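Long-range contacts in CD160 antigen (Homo sapiens, PDB 6NGG), which acts as an immune-cell receptor for MHC class I molecules, binds TNFRSF14 and delivers stimulatory or inhibitory signals that regulate cell activation and differentiation: residues 15-20 with 70-75; 35-40 with 83-88; 52-57 with 66-71. The protein carries 1 engineered substitution. All blocks are in the same frame, centred on the assembly; numbering follows the deposited sequence.

Contact 1 (15-20 with 70-75)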
loop_
_atom_site.group_PDB
_atom_site.type_symbol
_atom_site.label_atom_id
_atom_site.label_comp_id
_atom_site.label_asym_id
_atom_site.label_seq_id
_atom_site.Cartn_x
_atom_site.Cartn_y
_atom_site.Cartn_z
ATOM N N LEU A 15 1.808 6.098 12.512
ATOM C CA LEU A 15 2.535 5.162 11.645
ATOM C C LEU A 15 1.943 5.228 10.250
ATOM O O LEU A 15 0.697 5.126 10.066
ATOM C CB LEU A 15 2.332 3.763 12.143
ATOM C CG LEU A 15 3.031 2.636 11.336
ATOM C CD1 LEU A 15 4.495 2.815 11.208
ATOM C CD2 LEU A 15 2.689 1.321 12.012
ATOM N N ASN A 16 2.794 5.441 9.267
ATOM C CA ASN A 16 2.324 5.460 7.891
ATOM C C ASN A 16 2.782 4.210 7.126
ATOM O O ASN A 16 3.997 3.929 7.110
ATOM C CB ASN A 16 2.890 6.710 7.213
ATOM C CG ASN A 16 2.629 7.970 7.988
ATOM O OD1 ASN A 16 1.495 8.319 8.232
ATOM N ND2 ASN A 16 3.720 8.653 8.414
ATOM N N LEU A 17 1.883 3.497 6.478
ATOM C CA LEU A 17 2.231 2.290 5.721
ATOM C C LEU A 17 2.150 2.689 4.264
ATOM O O LEU A 17 1.125 3.242 3.820
ATOM C CB LEU A 17 1.288 1.142 6.033
ATOM C CG LEU A 17 1.261 0.660 7.492
ATOM C CD1 LEU A 17 0.311 -0.534 7.687
ATOM C CD2 LEU A 17 2.636 0.383 8.056
ATOM N N ILE A 18 3.222 2.464 3.523
ATOM C CA ILE A 18 3.402 3.009 2.168
ATOM C C ILE A 18 3.607 1.904 1.108
ATOM O O ILE A 18 4.504 1.079 1.186
ATOM C CB ILE A 18 4.537 4.029 2.148
ATOM C CG1 ILE A 18 4.354 5.084 3.300
ATOM C CG2 ILE A 18 4.688 4.676 0.790
ATOM C CD1 ILE A 18 5.593 5.841 3.699
ATOM N N CYS A 19 2.768 1.930 0.094
ATOM C CA CYS A 19 2.866 1.047 -1.061
ATOM C C CYS A 19 3.224 1.881 -2.326
ATOM O O CYS A 19 2.604 2.910 -2.537
ATOM C CB CYS A 19 1.541 0.438 -1.307
ATOM S SG CYS A 19 0.783 -0.525 0.021
ATOM N N THR A 20 4.191 1.405 -3.126
ATOM C CA THR A 20 4.709 2.134 -4.281
ATOM C C THR A 20 4.785 1.200 -5.447
ATOM O O THR A 20 5.445 0.136 -5.380
ATOM C CB THR A 20 6.075 2.740 -4.010
ATOM O OG1 THR A 20 6.004 3.416 -2.809
ATOM C CG2 THR A 20 6.468 3.716 -5.088
ATOM N N LEU A 70 0.632 4.873 -2.566
ATOM C CA LEU A 70 -0.530 4.811 -1.630
ATOM C C LEU A 70 -0.034 4.843 -0.194
ATOM O O LEU A 70 0.873 4.096 0.173
ATOM C CB LEU A 70 -1.339 3.587 -1.840
ATOM C CG LEU A 70 -2.330 3.134 -0.752
ATOM C CD1 LEU A 70 -3.389 4.175 -0.645
ATOM C CD2 LEU A 70 -2.989 1.857 -1.123
ATOM N N MET A 71 -0.616 5.715 0.626
ATOM C CA MET A 71 -0.179 5.813 2.058
ATOM C C MET A 71 -1.411 5.622 2.934
ATOM O O MET A 71 -2.473 6.270 2.677
ATOM C CB MET A 71 0.576 7.109 2.351
ATOM C CG MET A 71 0.896 7.329 3.839
ATOM S SD MET A 71 1.675 8.907 4.263
ATOM C CE MET A 71 3.111 8.619 3.338
ATOM N N PHE A 72 -1.345 4.607 3.801
ATOM C CA PHE A 72 -2.369 4.355 4.784
ATOM C C PHE A 72 -1.831 4.844 6.129
ATOM O O PHE A 72 -0.759 4.412 6.562
ATOM C CB PHE A 72 -2.690 2.888 4.820
ATOM C CG PHE A 72 -3.654 2.508 5.886
ATOM C CD1 PHE A 72 -4.969 2.938 5.817
ATOM C CD2 PHE A 72 -3.265 1.664 6.932
ATOM C CE1 PHE A 72 -5.904 2.556 6.766
ATOM C CE2 PHE A 72 -4.204 1.304 7.898
ATOM C CZ PHE A 72 -5.503 1.790 7.837
ATOM N N THR A 73 -2.564 5.729 6.795
ATOM C CA THR A 73 -2.087 6.307 8.047
ATOM C C THR A 73 -2.883 5.769 9.238
ATOM O O THR A 73 -4.102 5.698 9.176
ATOM C CB THR A 73 -2.073 7.845 8.015
ATOM O OG1 THR A 73 -1.161 8.300 6.987
ATOM C CG2 THR A 73 -1.543 8.411 9.389
ATOM N N ILE A 74 -2.159 5.294 10.250
ATOM C CA ILE A 74 -2.689 4.883 11.530
ATOM C C ILE A 74 -2.324 6.023 12.531
ATOM O O ILE A 74 -1.188 6.260 12.810
ATOM C CB ILE A 74 -2.105 3.546 11.954
ATOM C CG1 ILE A 74 -2.477 2.439 10.973
ATOM C CG2 ILE A 74 -2.554 3.155 13.340
ATOM C CD1 ILE A 74 -1.539 1.258 11.017
ATOM N N SER A 75 -3.312 6.721 13.071
ATOM C CA SER A 75 -3.006 7.893 13.950
ATOM C C SER A 75 -2.399 7.469 15.309
ATOM O O SER A 75 -1.564 8.148 15.856
ATOM C CB SER A 75 -4.297 8.686 14.204
ATOM O OG SER A 75 -4.833 9.098 12.958
#
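Strands 14-22 and 67-74 pair here as the antiparallel B and E strands of an immunoglobulin sandwich, with strand 3-11 on the far side of 14-22. The pairing begins at Leu70, whose N gives a nearly straight bond to Cys19 O (2.8 Å) and whose O takes Cys19 N in return. The side chains of this pair face the core, where Cys19 forms the canonical intersheet disulfide of the Ig fold, to Cys87. Met71 sits on the other face, opposite Ile18 in a non-hydrogen-bonded pair. Its chain is extended up to a bend at chi3 (-63°), which lays CE on Ile18 CD1 at 3.7 Å. Its SD passes obliquely over Asn16 CB. Phe72 returns to the core side and is held by two backbone bonds to Leu17. Leu17 CD1 meets the ring at its edge, near its plane, 4.3 Å from Phe72 CD2. Thr73 adds a side-chain bond: its OG1 donates to Asn16 OD1 at 2.9 Å, in the amide plane and on a lone pair. Asn16 OD1 also takes Arg14 NE, and its ND2 reaches Ser9 OG, so both ends of the amide are engaged and its rotation is fixed. Ile74 closes the pairing with Leu15 through two more backbone bonds. On the core side, Ile74 CD1 lies 4.2 Å from Leu17 CD1 and 4.3 Å from Leu15 CD2.

Contact 2 (35-40 with 83-88)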
loop_
_atom_site.group_PDB
_atom_site.type_symbol
_atom_site.label_atom_id
_atom_site.label_comp_id
_atom_site.label_asym_id
_atom_site.label_seq_id
_atom_site.Cartn_x
_atom_site.Cartn_y
_atom_site.Cartn_z
ATOM N N LEU A 35 -4.182 -1.949 0.017
ATOM C CA LEU A 35 -3.425 -2.518 1.094
ATOM C C LEU A 35 -4.403 -3.381 1.837
ATOM O O LEU A 35 -5.476 -2.899 2.233
ATOM C CB LEU A 35 -2.946 -1.359 2.017
ATOM C CG LEU A 35 -2.344 -1.846 3.376
ATOM C CD1 LEU A 35 -0.983 -2.499 3.140
ATOM C CD2 LEU A 35 -2.193 -0.782 4.347
ATOM N N CYS A 36 -4.015 -4.636 2.049
ATOM C CA CYS A 36 -4.839 -5.589 2.816
ATOM C C CYS A 36 -4.138 -6.072 4.092
ATOM O O CYS A 36 -2.896 -6.050 4.177
ATOM C CB CYS A 36 -5.145 -6.800 1.921
ATOM S SG CYS A 36 -6.233 -6.488 0.513
ATOM N N LYS A 37 -4.956 -6.444 5.083
ATOM C CA LYS A 37 -4.533 -6.943 6.375
ATOM C C LYS A 37 -5.109 -8.324 6.612
ATOM O O LYS A 37 -6.313 -8.471 6.665
ATOM C CB LYS A 37 -4.948 -6.008 7.473
ATOM C CG LYS A 37 -4.463 -6.401 8.847
ATOM C CD LYS A 37 -4.923 -5.384 9.891
ATOM C CE LYS A 37 -4.425 -5.826 11.245
ATOM N NZ LYS A 37 -5.043 -7.107 11.665
ATOM N N ASP A 38 -4.240 -9.320 6.752
ATOM C CA ASP A 38 -4.608 -10.695 7.228
ATOM C C ASP A 38 -5.689 -11.357 6.427
ATOM O O ASP A 38 -6.605 -11.940 6.990
ATOM C CB ASP A 38 -5.097 -10.682 8.682
ATOM C CG ASP A 38 -4.043 -10.287 9.691
ATOM O OD1 ASP A 38 -2.907 -10.752 9.640
ATOM O OD2 ASP A 38 -4.401 -9.570 10.623
ATOM N N ARG A 39 -5.608 -11.242 5.108
ATOM C CA ARG A 39 -6.504 -11.938 4.205
ATOM C C ARG A 39 -5.887 -13.254 3.877
ATOM O O ARG A 39 -4.643 -13.431 3.934
ATOM C CB ARG A 39 -6.726 -11.152 2.933
ATOM C CG ARG A 39 -7.298 -9.755 3.103
ATOM C CD ARG A 39 -8.460 -9.619 4.071
ATOM N NE ARG A 39 -9.626 -10.385 3.659
ATOM C CZ ARG A 39 -10.799 -10.318 4.289
ATOM N NH1 ARG A 39 -10.917 -9.522 5.349
ATOM N NH2 ARG A 39 -11.826 -11.009 3.858
ATOM N N SER A 40 -6.713 -14.231 3.558
ATOM C CA SER A 40 -6.137 -15.483 3.073
ATOM C C SER A 40 -6.678 -15.603 1.695
ATOM O O SER A 40 -7.763 -16.071 1.526
ATOM C CB SER A 40 -6.453 -16.714 3.957
ATOM O OG SER A 40 -7.738 -16.596 4.416
ATOM N N GLY A 83 -0.951 -7.459 12.966
ATOM C CA GLY A 83 -1.196 -8.498 11.948
ATOM C C GLY A 83 -0.269 -8.365 10.769
ATOM O O GLY A 83 0.697 -7.599 10.827
ATOM N N THR A 84 -0.664 -9.000 9.655
ATOM C CA THR A 84 0.164 -9.208 8.504
ATOM C C THR A 84 -0.493 -8.417 7.362
ATOM O O THR A 84 -1.737 -8.490 7.202
ATOM C CB THR A 84 0.301 -10.716 8.156
ATOM O OG1 THR A 84 1.138 -11.354 9.137
ATOM C CG2 THR A 84 1.019 -10.903 6.831
ATOM N N TYR A 85 0.307 -7.590 6.713
ATOM C CA TYR A 85 -0.172 -6.708 5.679
ATOM C C TYR A 85 0.484 -6.996 4.322
ATOM O O TYR A 85 1.571 -7.519 4.237
ATOM C CB TYR A 85 0.155 -5.255 6.057
ATOM C CG TYR A 85 -0.546 -4.680 7.276
ATOM C CD1 TYR A 85 -0.104 -4.977 8.594
ATOM C CD2 TYR A 85 -1.633 -3.851 7.148
ATOM C CE1 TYR A 85 -0.724 -4.412 9.703
ATOM C CE2 TYR A 85 -2.247 -3.263 8.268
ATOM C CZ TYR A 85 -1.809 -3.597 9.557
ATOM O OH TYR A 85 -2.411 -3.050 10.688
ATOM N N GLN A 86 -0.190 -6.585 3.269
ATOM C CA GLN A 86 0.318 -6.708 1.919
ATOM C C GLN A 86 -0.245 -5.606 1.065
ATOM O O GLN A 86 -1.458 -5.347 1.090
ATOM C CB GLN A 86 -0.058 -8.069 1.334
ATOM C CG GLN A 86 0.666 -8.344 0.021
ATOM C CD GLN A 86 0.344 -9.675 -0.632
ATOM O OE1 GLN A 86 1.267 -10.295 -1.200
ATOM N NE2 GLN A 86 -0.906 -10.126 -0.580
ATOM N N CYS A 87 0.665 -4.988 0.329
ATOM C CA CYS A 87 0.370 -4.027 -0.756
ATOM C C CYS A 87 0.080 -4.821 -2.040
ATOM O O CYS A 87 0.876 -5.704 -2.426
ATOM C CB CYS A 87 1.598 -3.153 -1.043
ATOM S SG CYS A 87 2.095 -2.019 0.307
ATOM N N CYS A 88 -0.986 -4.434 -2.758
ATOM C CA CYS A 88 -1.312 -5.026 -4.036
ATOM C C CYS A 88 -1.733 -3.982 -5.066
ATOM O O CYS A 88 -2.083 -2.846 -4.737
ATOM C CB CYS A 88 -2.430 -6.066 -3.797
ATOM S SG CYS A 88 -1.794 -7.483 -2.823
#
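Asp38 ties the end of strand 31-37 to the start of strand 83-91, the C and F strands of the immunoglobulin fold. Its backbone N gives a bent bond to Thr84 O (2.7 Å), and its OD1 takes Thr84 N at 2.8 Å from above the carboxylate plane. The other oxygen, OD2, forms a salt bridge with Lys37 NZ, also at 2.8 Å. Lys37 NZ bonds Ser82 O as well. Gly83 CA lies against this charged pair. Further along, Cys36 and Gln86 exchange two backbone bonds, while Cys36 SG is in a disulfide with Cys43. Packing centres on Tyr85. Lys37 is extended as far as CE, with CG anti to the backbone N (chi1 -176°), then turns at chi4 (-65°), where NZ meets Asp38 OD2. Its CG sits over one face of the ring, displaced toward the rim, a CH-pi contact 4.0 Å from the centroid. CD and CE continue to Tyr85 CZ and OH. Tyr85 OH bonds His81 O, the tyrosine corner common at the start of strand F in Ig domains. Leu17 of the facing sheet touches the ring too. Leu35 CD1 lies 4.2 Å from both Tyr85 CB and Cys87 SG.

Contact 3 (52-57 with 66-71)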
loop_
_atom_site.group_PDB
_atom_site.type_symbol
_atom_site.label_atom_id
_atom_site.label_comp_id
_atom_site.label_asym_id
_atom_site.label_seq_id
_atom_site.Cartn_x
_atom_site.Cartn_y
_atom_site.Cartn_z
ATOM N N LEU A 52 -6.749 3.102 -3.936
ATOM C CA LEU A 52 -6.505 4.399 -4.535
ATOM C C LEU A 52 -6.218 4.237 -5.988
ATOM O O LEU A 52 -5.370 3.401 -6.345
ATOM C CB LEU A 52 -5.306 5.076 -3.854
ATOM C CG LEU A 52 -4.907 6.443 -4.388
ATOM C CD1 LEU A 52 -6.014 7.443 -4.237
ATOM C CD2 LEU A 52 -3.594 6.894 -3.743
ATOM N N ARG A 53 -6.922 5.027 -6.807
ATOM C CA ARG A 53 -6.614 5.192 -8.261
ATOM C C ARG A 53 -6.173 6.632 -8.434
ATOM O O ARG A 53 -6.899 7.542 -8.136
ATOM C CB ARG A 53 -7.842 4.925 -9.148
ATOM C CG ARG A 53 -8.605 3.644 -8.800
ATOM C CD ARG A 53 -9.996 3.554 -9.418
ATOM N NE ARG A 53 -10.235 2.209 -9.962
ATOM C CZ ARG A 53 -9.705 1.753 -11.112
ATOM N NH1 ARG A 53 -8.904 2.521 -11.883
ATOM N NH2 ARG A 53 -9.973 0.516 -11.508
ATOM N N LEU A 54 -4.964 6.844 -8.890
ATOM C CA LEU A 54 -4.354 8.143 -8.779
ATOM C C LEU A 54 -4.527 8.915 -10.077
ATOM O O LEU A 54 -4.244 8.403 -11.160
ATOM C CB LEU A 54 -2.875 7.909 -8.441
ATOM C CG LEU A 54 -2.078 8.941 -7.665
ATOM C CD1 LEU A 54 -2.759 9.473 -6.411
ATOM C CD2 LEU A 54 -0.707 8.317 -7.381
ATOM N N LYS A 55 -4.969 10.161 -10.004
ATOM C CA LYS A 55 -4.995 10.953 -11.220
ATOM C C LYS A 55 -3.727 11.776 -11.258
ATOM O O LYS A 55 -3.253 12.252 -10.205
ATOM C CB LYS A 55 -6.273 11.781 -11.321
ATOM C CG LYS A 55 -6.378 12.992 -10.399
ATOM C CD LYS A 55 -7.825 13.486 -10.321
ATOM C CE LYS A 55 -8.852 12.351 -10.097
ATOM N NZ LYS A 55 -10.258 12.809 -9.966
ATOM N N ARG A 56 -3.179 11.940 -12.458
ATOM C CA ARG A 56 -1.752 12.317 -12.647
ATOM C C ARG A 56 -1.454 13.760 -13.041
ATOM O O ARG A 56 -0.388 14.087 -13.508
ATOM C CB ARG A 56 -1.139 11.347 -13.607
ATOM C CG ARG A 56 -1.348 9.937 -12.990
ATOM C CD ARG A 56 -0.354 9.025 -13.505
ATOM N NE ARG A 56 0.951 9.178 -12.935
ATOM C CZ ARG A 56 1.417 8.532 -11.853
ATOM N NH1 ARG A 56 0.605 7.775 -11.112
ATOM N NH2 ARG A 56 2.656 8.683 -11.488
ATOM N N ASP A 57 -2.334 14.632 -12.671
ATOM C CA ASP A 57 -2.081 16.025 -12.809
ATOM C C ASP A 57 -0.951 16.462 -11.832
ATOM O O ASP A 57 -0.667 15.777 -10.786
ATOM C CB ASP A 57 -3.391 16.747 -12.542
ATOM C CG ASP A 57 -4.508 16.196 -13.408
ATOM O OD1 ASP A 57 -4.171 15.869 -14.579
ATOM O OD2 ASP A 57 -5.647 15.960 -12.877
ATOM N N ILE A 66 7.930 7.727 -12.691
ATOM C CA ILE A 66 7.915 6.256 -12.891
ATOM C C ILE A 66 7.335 5.524 -11.691
ATOM O O ILE A 66 7.648 4.345 -11.489
ATOM C CB ILE A 66 9.355 5.696 -13.116
ATOM C CG1 ILE A 66 10.259 6.137 -11.930
ATOM C CG2 ILE A 66 9.959 6.145 -14.458
ATOM C CD1 ILE A 66 11.554 5.351 -11.871
ATOM N N SER A 67 6.550 6.222 -10.863
ATOM C CA SER A 67 5.965 5.621 -9.697
ATOM C C SER A 67 4.648 6.243 -9.189
ATOM O O SER A 67 4.293 7.350 -9.451
ATOM C CB SER A 67 7.017 5.609 -8.534
ATOM O OG SER A 67 7.229 6.951 -8.101
ATOM N N SER A 68 3.939 5.448 -8.417
ATOM C CA SER A 68 2.685 5.901 -7.836
ATOM C C SER A 68 2.610 5.396 -6.418
ATOM O O SER A 68 2.853 4.183 -6.207
ATOM C CB SER A 68 1.540 5.279 -8.637
ATOM O OG SER A 68 1.415 5.821 -9.959
ATOM N N GLN A 69 2.125 6.239 -5.493
ATOM C CA GLN A 69 2.174 5.894 -4.096
ATOM C C GLN A 69 0.819 5.865 -3.438
ATOM O O GLN A 69 -0.014 6.738 -3.714
ATOM C CB GLN A 69 3.074 6.854 -3.363
ATOM C CG GLN A 69 3.355 6.458 -1.936
ATOM C CD GLN A 69 4.023 7.594 -1.196
ATOM O OE1 GLN A 69 5.249 7.786 -1.306
ATOM N NE2 GLN A 69 3.230 8.351 -0.417
ATOM N N LEU A 70 0.632 4.873 -2.566
ATOM C CA LEU A 70 -0.530 4.811 -1.630
ATOM C C LEU A 70 -0.034 4.843 -0.194
ATOM O O LEU A 70 0.873 4.096 0.173
ATOM C CB LEU A 70 -1.339 3.587 -1.840
ATOM C CG LEU A 70 -2.330 3.134 -0.752
ATOM C CD1 LEU A 70 -3.389 4.175 -0.645
ATOM C CD2 LEU A 70 -2.989 1.857 -1.123
ATOM N N MET A 71 -0.616 5.715 0.626
ATOM C CA MET A 71 -0.179 5.813 2.058
ATOM C C MET A 71 -1.411 5.622 2.934
ATOM O O MET A 71 -2.473 6.270 2.677
ATOM C CB MET A 71 0.576 7.109 2.351
ATOM C CG MET A 71 0.896 7.329 3.839
ATOM S SD MET A 71 1.675 8.907 4.263
ATOM C CE MET A 71 3.111 8.619 3.338
#
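Residues 52-57 leave the end of strand 50-52 and run beside the start of strand 67-74, without beta pairing. Their directions are 144° apart, and the nearest CA atoms, of Leu52 and Leu70, are still 6.7 Å from each other. Side chains of 52-57 therefore reach across, to side chains and backbone oxygens of the strand. The tightest point is at Arg56. Its chain bends at chi3 (76°) and brings the guanidinium edge to the strand. NH1 donates to Ser68 OG at only 2.4 Å, a very short bond that is also clearly bent. The oxygen is 27° out of the guanidinium plane. NH2 donates to Ser67 O at 2.9 Å. That oxygen is in the guanidinium plane, but the donor stands above the carbonyl plane and not on a lone pair. The two bonds fix how the flat group is turned. Ser68 is buried, and its OG also bonds His23 NE2, so two groups hold the hydroxyl oxygen. NH2 has a further, weak bond to Gly64 O.

Elsewhere the contact is plain van der Waals packing. Leu54 points toward the strand, and its CD2 reaches Ser68 CB at 4.0 Å. Leu52 and Leu70 lie alongside with their chains running opposite ways, Leu52 CB 3.8 Å from Leu70 CD1. Leu52 CD2 also touches a backbone oxygen, Gln69 O, at 3.6 Å.

The solvent side is loose. Arg53, Lys55 and Asp57 are exposed and make no contact with the strand. Residues 52, 54 and 56 thus meet it, while the two between them do not. The arrangement is that of the chain passing from strand C' of one sheet to strand E of the other, at the edge of an immunoglobulin sandwich.

Overall arrangement
All three contacts lie in one Ig-like V-type domain. Contact 1 joins strands 14-22 and 67-74 of one sheet; contact 2 joins strands 31-37 and 83-91 of the other. Their centres are about 13 Å apart, and the Cys19-Cys87 disulfide, at 2.0 Å between the two SG atoms, pins the sheets together. Phe72 packs on Leu35 across the same interface. Along the chain the order is 15-20, 35-40, 70-75, 83-88, so the chain switches between the sheets. Contact 3 falls between the segments of contact 2, about 19 Å from it between centres. It shares Leu70 and Met71 with contact 1, about 13 Å away between centres, and covers the passage between the sheets at one edge.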